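Local coordinates for FACT complex subunit POB3 (Chaetomium thermophilum var. thermophilum, PDB 4KHB), which is probably a component of the FACT histone chaperone, which reorganizes nucleosomes during transcription, DNA replication and DNA repair, at residues Cys24-Asn29 against Ile73-Phe78; Tyr61-Leu66 against Lys88-Trp93. One frame throughout, in Å; residues are numbered along the deposited sequence.

How the contacts relate
Both contacts lie in the N-terminal PH-like domain of Pob3. After strands 8-11 and 13-15 the chain runs along strand 22-27, and contact 1 closes the long loop from there to strand 72-78. Contact 2 starts within that loop, on strand 61-66, and ends beyond it on helix 83-92, so the two connections cross rather than nest. Strands 61-66 and 72-78 are antiparallel neighbours in one sheet, with Ile73 O and Leu75 O probably hydrogen-bonded to Ile65 N and Val63 N, respectively. Contact 1 joins this sheet to the one holding strand 22-27; contact 2 brings in the helix. Their centres lie about 7 Å apart, and Trp93 also packs near the carbonyls of Phe26 and Ala27.

Contact 1 of 2, residues Cys24-Asn29 against Ile73-Phe78; sequences CRFAEN and IQLDGF
Leu75 reaches from strand 72-78 toward Cys24 and Phe26 of strand 22-27, and one methyl group, CD1, makes both contacts. Leu75 CD1 lies 4.1 Å from Cys24 SG and 4.4 Å from Phe26 CZ, the far end of the phenyl ring, which it approaches obliquely. The sulfur is turned anti to its own backbone nitrogen (chi1 -169°), which brings it alongside the carbonyl carbon and in front of the leucine methyl. The backbones stay well apart, with 8.7 Å between Cys24 CA and Leu75 CA, and no hydrogen bond spans the gap: the two strands belong to different sheets of the PH-like fold and meet through side chains.

Around this first shell, Ile13 and Ile65 touch Leu75 from the strands flanking its own, while Leu86 and Ile89 of helix 83-92 and Tyr94 touch the Phe26 side chain. Cys24 and Phe26 are backbone hydrogen-bonded to Phe10 and Glu8, on the side of strand 8-11. Gly77 and Phe78 form a G1 beta bulge opposite Tyr61, and the Phe78 ring meets Phe10 edge-to-face. With a thiol, a phenyl ring and a leucine methyl as the touching groups, all buried, the contact rests on apolar packing without directional bonds.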
ATOM      1  N   CYS H  24      11.340  -2.398 -19.617  1.00 28.90           N
ATOM      2  CA  CYS H  24      10.135  -3.211 -19.732  1.00 21.50           C
ATOM      3  C   CYS H  24       9.696  -3.365 -21.184  1.00 19.94           C
ATOM      4  O   CYS H  24       9.393  -2.377 -21.854  1.00 26.23           O
ATOM      5  CB  CYS H  24       9.004  -2.590 -18.911  1.00 26.12           C
ATOM      6  SG  CYS H  24       7.549  -3.644 -18.717  1.00 38.26           S
ATOM      7  N   ARG H  25       9.672  -4.601 -21.670  1.00 25.71           N
ATOM      8  CA  ARG H  25       9.293  -4.881 -23.053  1.00 25.39           C
ATOM      9  C   ARG H  25       8.027  -5.711 -23.157  1.00 24.26           C
ATOM     10  O   ARG H  25       7.909  -6.759 -22.520  1.00 21.55           O
ATOM     11  CB  ARG H  25      10.436  -5.571 -23.803  1.00 31.01           C
ATOM     12  CG  ARG H  25      11.501  -4.592 -24.262  1.00 35.60           C
ATOM     13  CD  ARG H  25      12.924  -5.075 -24.079  1.00 34.65           C
ATOM     14  NE  ARG H  25      13.765  -4.618 -25.182  1.00 42.74           N
ATOM     15  CZ  ARG H  25      15.094  -4.640 -25.176  1.00 52.49           C
ATOM     16  NH1 ARG H  25      15.749  -5.064 -24.105  1.00 61.26           N
ATOM     17  NH2 ARG H  25      15.769  -4.206 -26.230  1.00 46.28           N
ATOM     18  N   PHE H  26       7.062  -5.204 -23.919  1.00 24.62           N
ATOM     19  CA  PHE H  26       5.823  -5.927 -24.165  1.00 20.96           C
ATOM     20  C   PHE H  26       5.821  -6.551 -25.569  1.00 23.12           C
ATOM     21  O   PHE H  26       6.200  -5.901 -26.551  1.00 24.34           O
ATOM     22  CB  PHE H  26       4.626  -4.999 -23.977  1.00 26.57           C
ATOM     23  CG  PHE H  26       4.423  -4.559 -22.552  1.00 14.81           C
ATOM     24  CD1 PHE H  26       3.687  -5.338 -21.672  1.00 20.78           C
ATOM     25  CD2 PHE H  26       4.963  -3.364 -22.095  1.00 16.67           C
ATOM     26  CE1 PHE H  26       3.495  -4.939 -20.360  1.00 15.74           C
ATOM     27  CE2 PHE H  26       4.775  -2.956 -20.785  1.00 18.09           C
ATOM     28  CZ  PHE H  26       4.040  -3.743 -19.916  1.00 10.24           C
ATOM     29  N   ALA H  27       5.410  -7.817 -25.648  1.00 22.02           N
ATOM     30  CA  ALA H  27       5.252  -8.528 -26.919  1.00 23.75           C
ATOM     31  C   ALA H  27       3.954  -9.320 -26.897  1.00 20.58           C
ATOM     32  O   ALA H  27       3.304  -9.420 -25.857  1.00 23.35           O
ATOM     33  CB  ALA H  27       6.424  -9.455 -27.181  1.00 22.83           C
ATOM     34  N   GLU H  28       3.589  -9.884 -28.044  1.00 23.32           N
ATOM     35  CA  GLU H  28       2.389 -10.709 -28.161  1.00 26.79           C
ATOM     36  C   GLU H  28       2.334 -11.893 -27.191  1.00 24.28           C
ATOM     37  O   GLU H  28       1.255 -12.267 -26.728  1.00 23.55           O
ATOM     38  CB  GLU H  28       2.220 -11.201 -29.604  1.00 25.09           C
ATOM     39  CG  GLU H  28       1.043 -10.569 -30.340  1.00 42.17           C
ATOM     40  CD  GLU H  28       0.962 -10.984 -31.798  1.00 55.70           C
ATOM     41  OE1 GLU H  28       1.813 -11.781 -32.240  1.00 70.06           O
ATOM     42  OE2 GLU H  28       0.043 -10.513 -32.501  1.00 55.82           O
ATOM     43  N   ASN H  29       3.488 -12.484 -26.889  1.00 27.56           N
ATOM     44  CA  ASN H  29       3.516 -13.698 -26.072  1.00 32.08           C
ATOM     45  C   ASN H  29       3.697 -13.451 -24.571  1.00 30.82           C
ATOM     46  O   ASN H  29       3.685 -14.398 -23.781  1.00 35.23           O
ATOM     47  CB  ASN H  29       4.596 -14.667 -26.575  1.00 31.19           C
ATOM     48  CG  ASN H  29       5.996 -14.098 -26.459  1.00 29.38           C
ATOM     49  OD1 ASN H  29       6.234 -12.929 -26.760  1.00 35.10           O
ATOM     50  ND2 ASN H  29       6.935 -14.929 -26.023  1.00 45.39           N
ATOM     51  N   ILE H  73       1.807  -8.620 -10.190  1.00 16.84           N
ATOM     52  CA  ILE H  73       3.075  -8.083 -10.677  1.00 15.49           C
ATOM     53  C   ILE H  73       2.948  -6.565 -10.730  1.00 12.31           C
ATOM     54  O   ILE H  73       2.080  -6.031 -11.425  1.00  9.55           O
ATOM     55  CB  ILE H  73       3.420  -8.622 -12.080  1.00 16.08           C
ATOM     56  CG1 ILE H  73       3.494 -10.149 -12.053  1.00 22.98           C
ATOM     57  CG2 ILE H  73       4.748  -8.045 -12.562  1.00 14.22           C
ATOM     58  CD1 ILE H  73       4.563 -10.692 -11.116  1.00 18.79           C
ATOM     59  N   GLN H  74       3.807  -5.875  -9.984  1.00 13.07           N
ATOM     60  CA  GLN H  74       3.754  -4.420  -9.910  1.00 14.10           C
ATOM     61  C   GLN H  74       4.855  -3.743 -10.721  1.00  9.94           C
ATOM     62  O   GLN H  74       6.045  -3.933 -10.458  1.00 10.37           O
ATOM     63  CB  GLN H  74       3.806  -3.966  -8.445  1.00 11.26           C
ATOM     64  CG  GLN H  74       2.524  -4.236  -7.666  1.00 19.46           C
ATOM     65  CD  GLN H  74       2.698  -4.065  -6.171  1.00 23.48           C
ATOM     66  OE1 GLN H  74       2.795  -5.042  -5.427  1.00 19.96           O
ATOM     67  NE2 GLN H  74       2.753  -2.816  -5.723  1.00 17.58           N
ATOM     68  N   LEU H  75       4.438  -2.959 -11.712  1.00 15.02           N
ATOM     69  CA  LEU H  75       5.356  -2.171 -12.521  1.00 12.84           C
ATOM     70  C   LEU H  75       5.032  -0.682 -12.399  1.00 16.00           C
ATOM     71  O   LEU H  75       4.045  -0.215 -12.982  1.00 15.00           O
ATOM     72  CB  LEU H  75       5.249  -2.598 -13.987  1.00 12.73           C
ATOM     73  CG  LEU H  75       5.493  -4.069 -14.326  1.00 15.95           C
ATOM     74  CD1 LEU H  75       4.893  -4.409 -15.679  1.00 13.99           C
ATOM     75  CD2 LEU H  75       6.973  -4.386 -14.320  1.00 16.82           C
ATOM     76  N   ASP H  76       5.845   0.064 -11.653  1.00 14.79           N
ATOM     77  CA  ASP H  76       5.633   1.509 -11.550  1.00 18.49           C
ATOM     78  C   ASP H  76       6.830   2.285 -12.105  1.00 17.10           C
ATOM     79  O   ASP H  76       7.930   1.742 -12.236  1.00 16.03           O
ATOM     80  CB  ASP H  76       5.271   1.951 -10.120  1.00 23.27           C
ATOM     81  CG  ASP H  76       6.368   1.673  -9.110  1.00 32.96           C
ATOM     82  OD1 ASP H  76       7.385   1.043  -9.471  1.00 43.24           O
ATOM     83  OD2 ASP H  76       6.211   2.090  -7.942  1.00 42.06           O
ATOM     84  N   GLY H  77       6.605   3.557 -12.421  1.00 17.95           N
ATOM     85  CA  GLY H  77       7.627   4.399 -13.013  1.00 16.07           C
ATOM     86  C   GLY H  77       7.206   4.856 -14.396  1.00 17.21           C
ATOM     87  O   GLY H  77       7.947   5.560 -15.085  1.00 16.32           O
ATOM     88  N   PHE H  78       6.002   4.466 -14.800  1.00 15.46           N
ATOM     89  CA  PHE H  78       5.460   4.908 -16.077  1.00 16.30           C
ATOM     90  C   PHE H  78       5.094   6.384 -16.004  1.00 19.51           C
ATOM     91  O   PHE H  78       4.838   6.921 -14.923  1.00 14.52           O
ATOM     92  CB  PHE H  78       4.224   4.093 -16.457  1.00 10.77           C
ATOM     93  CG  PHE H  78       4.513   2.654 -16.776  1.00 15.39           C
ATOM     94  CD1 PHE H  78       4.951   2.284 -18.041  1.00 12.44           C
ATOM     95  CD2 PHE H  78       4.314   1.668 -15.821  1.00 13.14           C
ATOM     96  CE1 PHE H  78       5.209   0.956 -18.343  1.00 15.14           C
ATOM     97  CE2 PHE H  78       4.566   0.337 -16.114  1.00 12.31           C
ATOM     98  CZ  PHE H  78       5.015  -0.019 -17.376  1.00 13.04           C
TER

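Contact 2 of 2, residues Tyr61-Leu66 against Lys88-Trp93; sequences YEVKIL and KIFKNW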
ATOM      1  N   TYR H  61       3.456   6.338 -12.192  1.00 15.48           N
ATOM      2  CA  TYR H  61       2.313   5.455 -12.405  1.00 15.27           C
ATOM      3  C   TYR H  61       2.562   3.958 -12.467  1.00 15.31           C
ATOM      4  O   TYR H  61       3.556   3.538 -12.870  1.00 13.14           O
ATOM      5  CB  TYR H  61       1.583   5.826 -13.659  1.00 14.88           C
ATOM      6  CG  TYR H  61       0.910   7.089 -13.511  1.00 22.66           C
ATOM      7  CD1 TYR H  61       1.610   8.245 -13.625  1.00 23.97           C
ATOM      8  CD2 TYR H  61      -0.423   7.155 -13.248  1.00 20.21           C
ATOM      9  CE1 TYR H  61       1.034   9.386 -13.455  1.00 31.64           C
ATOM     10  CE2 TYR H  61      -1.011   8.301 -13.085  1.00 22.73           C
ATOM     11  CZ  TYR H  61      -0.270   9.424 -13.190  1.00 35.30           C
ATOM     12  OH  TYR H  61      -0.816  10.627 -13.032  1.00 44.83           O
ATOM     13  N   GLU H  62       1.605   3.185 -12.037  1.00 11.52           N
ATOM     14  CA  GLU H  62       1.806   1.756 -11.859  1.00 12.76           C
ATOM     15  C   GLU H  62       0.876   0.934 -12.740  1.00 12.70           C
ATOM     16  O   GLU H  62      -0.324   1.212 -12.818  1.00 11.09           O
ATOM     17  CB  GLU H  62       1.585   1.387 -10.387  1.00 12.36           C
ATOM     18  CG  GLU H  62       1.713  -0.097 -10.077  1.00 16.31           C
ATOM     19  CD  GLU H  62       1.208  -0.449  -8.692  1.00 20.79           C
ATOM     20  OE1 GLU H  62      -0.025  -0.498  -8.500  1.00 21.31           O
ATOM     21  OE2 GLU H  62       2.047  -0.676  -7.796  1.00 20.90           O
ATOM     22  N   VAL H  63       1.431  -0.078 -13.399  1.00 10.02           N
ATOM     23  CA  VAL H  63       0.621  -1.120 -14.012  1.00  9.30           C
ATOM     24  C   VAL H  63       0.675  -2.329 -13.091  1.00 12.50           C
ATOM     25  O   VAL H  63       1.742  -2.904 -12.876  1.00 10.66           O
ATOM     26  CB  VAL H  63       1.142  -1.517 -15.405  1.00  8.08           C
ATOM     27  CG1 VAL H  63       0.381  -2.725 -15.931  1.00 11.80           C
ATOM     28  CG2 VAL H  63       1.017  -0.354 -16.369  1.00 10.24           C
ATOM     29  N   LYS H  64      -0.473  -2.700 -12.534  1.00 13.01           N
ATOM     30  CA  LYS H  64      -0.554  -3.881 -11.686  1.00 11.27           C
ATOM     31  C   LYS H  64      -1.135  -5.024 -12.498  1.00  9.77           C
ATOM     32  O   LYS H  64      -2.270  -4.939 -12.970  1.00 11.77           O
ATOM     33  CB  LYS H  64      -1.421  -3.604 -10.454  1.00 14.02           C
ATOM     34  CG  LYS H  64      -1.457  -4.735  -9.438  1.00 18.86           C
ATOM     35  CD  LYS H  64      -2.659  -4.599  -8.517  1.00 17.02           C
ATOM     36  CE  LYS H  64      -2.487  -3.430  -7.563  1.00 24.30           C
ATOM     37  NZ  LYS H  64      -3.104  -3.691  -6.234  1.00 27.81           N
ATOM     38  N   ILE H  65      -0.363  -6.095 -12.657  1.00 11.19           N
ATOM     39  CA  ILE H  65      -0.821  -7.230 -13.450  1.00 15.72           C
ATOM     40  C   ILE H  65      -1.330  -8.359 -12.567  1.00 11.84           C
ATOM     41  O   ILE H  65      -0.628  -8.835 -11.667  1.00 12.84           O
ATOM     42  CB  ILE H  65       0.279  -7.758 -14.397  1.00 17.90           C
ATOM     43  CG1 ILE H  65       0.658  -6.686 -15.422  1.00 13.79           C
ATOM     44  CG2 ILE H  65      -0.199  -8.996 -15.136  1.00 11.25           C
ATOM     45  CD1 ILE H  65       1.868  -7.034 -16.273  1.00 15.25           C
ATOM     46  N   LEU H  66      -2.564  -8.771 -12.839  1.00 12.59           N
ATOM     47  CA  LEU H  66      -3.213  -9.846 -12.108  1.00 12.88           C
ATOM     48  C   LEU H  66      -3.081 -11.140 -12.901  1.00 15.33           C
ATOM     49  O   LEU H  66      -3.558 -11.236 -14.035  1.00 14.93           O
ATOM     50  CB  LEU H  66      -4.686  -9.493 -11.884  1.00 18.83           C
ATOM     51  CG  LEU H  66      -4.899  -8.074 -11.348  1.00 21.92           C
ATOM     52  CD1 LEU H  66      -6.342  -7.618 -11.495  1.00 21.14           C
ATOM     53  CD2 LEU H  66      -4.458  -7.990  -9.898  1.00 21.64           C
ATOM     54  N   LYS H  88      -3.655  -0.157 -25.335  1.00 18.17           N
ATOM     55  CA  LYS H  88      -3.681  -0.860 -26.614  1.00 20.00           C
ATOM     56  C   LYS H  88      -2.985  -2.215 -26.529  1.00 18.72           C
ATOM     57  O   LYS H  88      -3.467  -3.205 -27.081  1.00 16.11           O
ATOM     58  CB  LYS H  88      -3.034  -0.020 -27.717  1.00 21.82           C
ATOM     59  CG  LYS H  88      -3.601  -0.320 -29.097  1.00 34.98           C
ATOM     60  CD  LYS H  88      -3.030   0.583 -30.178  1.00 39.14           C
ATOM     61  CE  LYS H  88      -3.685   0.295 -31.523  1.00 52.65           C
ATOM     62  NZ  LYS H  88      -3.293   1.276 -32.570  1.00 50.69           N
ATOM     63  N   ILE H  89      -1.843  -2.244 -25.847  1.00 14.86           N
ATOM     64  CA  ILE H  89      -1.090  -3.475 -25.638  1.00 19.28           C
ATOM     65  C   ILE H  89      -1.930  -4.553 -24.957  1.00 17.19           C
ATOM     66  O   ILE H  89      -2.050  -5.667 -25.463  1.00 20.17           O
ATOM     67  CB  ILE H  89       0.170  -3.215 -24.782  1.00 23.32           C
ATOM     68  CG1 ILE H  89       1.180  -2.359 -25.545  1.00 16.38           C
ATOM     69  CG2 ILE H  89       0.805  -4.526 -24.340  1.00 17.73           C
ATOM     70  CD1 ILE H  89       2.306  -1.852 -24.673  1.00 15.76           C
ATOM     71  N   PHE H  90      -2.509  -4.212 -23.810  1.00 15.10           N
ATOM     72  CA  PHE H  90      -3.300  -5.164 -23.035  1.00 17.54           C
ATOM     73  C   PHE H  90      -4.573  -5.615 -23.752  1.00 16.38           C
ATOM     74  O   PHE H  90      -4.989  -6.765 -23.619  1.00 17.59           O
ATOM     75  CB  PHE H  90      -3.616  -4.607 -21.641  1.00 11.70           C
ATOM     76  CG  PHE H  90      -2.502  -4.799 -20.649  1.00 20.14           C
ATOM     77  CD1 PHE H  90      -1.486  -3.860 -20.533  1.00 16.59           C
ATOM     78  CD2 PHE H  90      -2.461  -5.932 -19.845  1.00 12.26           C
ATOM     79  CE1 PHE H  90      -0.456  -4.040 -19.625  1.00 14.21           C
ATOM     80  CE2 PHE H  90      -1.431  -6.122 -18.936  1.00 10.02           C
ATOM     81  CZ  PHE H  90      -0.429  -5.171 -18.826  1.00 14.97           C
ATOM     82  N   LYS H  91      -5.193  -4.710 -24.503  1.00 10.42           N
ATOM     83  CA  LYS H  91      -6.417  -5.048 -25.224  1.00 21.33           C
ATOM     84  C   LYS H  91      -6.135  -5.909 -26.456  1.00 24.62           C
ATOM     85  O   LYS H  91      -6.746  -6.962 -26.637  1.00 22.76           O
ATOM     86  CB  LYS H  91      -7.191  -3.787 -25.623  1.00 19.67           C
ATOM     87  CG  LYS H  91      -8.491  -4.078 -26.371  1.00 21.10           C
ATOM     88  CD  LYS H  91      -9.264  -2.808 -26.699  1.00 35.51           C
ATOM     89  CE  LYS H  91      -8.608  -2.027 -27.824  1.00 45.51           C
ATOM     90  NZ  LYS H  91      -7.889  -0.831 -27.310  1.00 38.25           N
ATOM     91  N   ASN H  92      -5.207  -5.461 -27.298  1.00 18.39           N
ATOM     92  CA  ASN H  92      -4.914  -6.151 -28.553  1.00 24.59           C
ATOM     93  C   ASN H  92      -4.159  -7.472 -28.384  1.00 23.58           C
ATOM     94  O   ASN H  92      -4.385  -8.419 -29.134  1.00 28.51           O
ATOM     95  CB  ASN H  92      -4.149  -5.237 -29.517  1.00 23.47           C
ATOM     96  CG  ASN H  92      -4.968  -4.046 -29.977  1.00 31.13           C
ATOM     97  OD1 ASN H  92      -6.185  -4.002 -29.797  1.00 27.43           O
ATOM     98  ND2 ASN H  92      -4.302  -3.080 -30.595  1.00 31.55           N
ATOM     99  N   TRP H  93      -3.259  -7.526 -27.404  1.00 20.34           N
ATOM    100  CA  TRP H  93      -2.434  -8.712 -27.178  1.00 18.04           C
ATOM    101  C   TRP H  93      -2.937  -9.627 -26.061  1.00 21.29           C
ATOM    102  O   TRP H  93      -2.886 -10.853 -26.187  1.00 24.37           O
ATOM    103  CB  TRP H  93      -0.983  -8.303 -26.895  1.00 21.25           C
ATOM    104  CG  TRP H  93      -0.255  -7.767 -28.097  1.00 24.72           C
ATOM    105  CD1 TRP H  93      -0.661  -7.843 -29.398  1.00 28.36           C
ATOM    106  CD2 TRP H  93       1.000  -7.070 -28.109  1.00 18.70           C
ATOM    107  NE1 TRP H  93       0.266  -7.243 -30.218  1.00 25.22           N
ATOM    108  CE2 TRP H  93       1.294  -6.759 -29.452  1.00 22.70           C
ATOM    109  CE3 TRP H  93       1.902  -6.677 -27.115  1.00 19.47           C
ATOM    110  CZ2 TRP H  93       2.453  -6.074 -29.826  1.00 21.23           C
ATOM    111  CZ3 TRP H  93       3.050  -5.994 -27.490  1.00 25.75           C
ATOM    112  CH2 TRP H  93       3.316  -5.704 -28.832  1.00 19.26           C
TER
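The C-terminal helix of the PH-like domain, residues 83-92, packs against the sheet that holds strand 61-66, with the ring of Phe90 directed at that strand. The outer end of the ring does the touching. Phe90 CZ is 3.9 Å from Val63 CG1 and also 3.9 Å from Ile65 CG1; the para carbon faces the pair of branched side chains, which come from alternate positions on the strand. Val63 CG1 lies 4.0 Å from Phe90 CE1 as well, meeting the ring obliquely as the two side chains approach from opposite directions. Ile65 takes the ring edge instead: its CD1, 3.9 Å from Phe90 CZ, is in the ring plane, and its CG1 lies near that plane, 4.1 Å from Phe90 CE2.

In the PH fold two antiparallel sheets pack against each other and a helix closes one end of the barrel-like sandwich; strand 61-66 belongs to the second of these sheets. Phe90 is the helix residue that meets strand 61-66 in this contact. In Ile65, CG1 stands anti to the carbonyl carbon (chi1 -63°) and the chain runs on extended to CD1 (chi2 172°), carrying the branch to the ring although the first bond of the side chain does not aim at the helix. Ala52 of strand 51-56 also touches Phe90, and Tyr94 meets its ring edge-to-face. Lys64, between the two contact residues, points away from the helix, and its NZ forms a salt bridge with Glu119 OE1. On that side of the strand, too, Glu62 OE2 is hydrogen-bonded to Gln74 NE2.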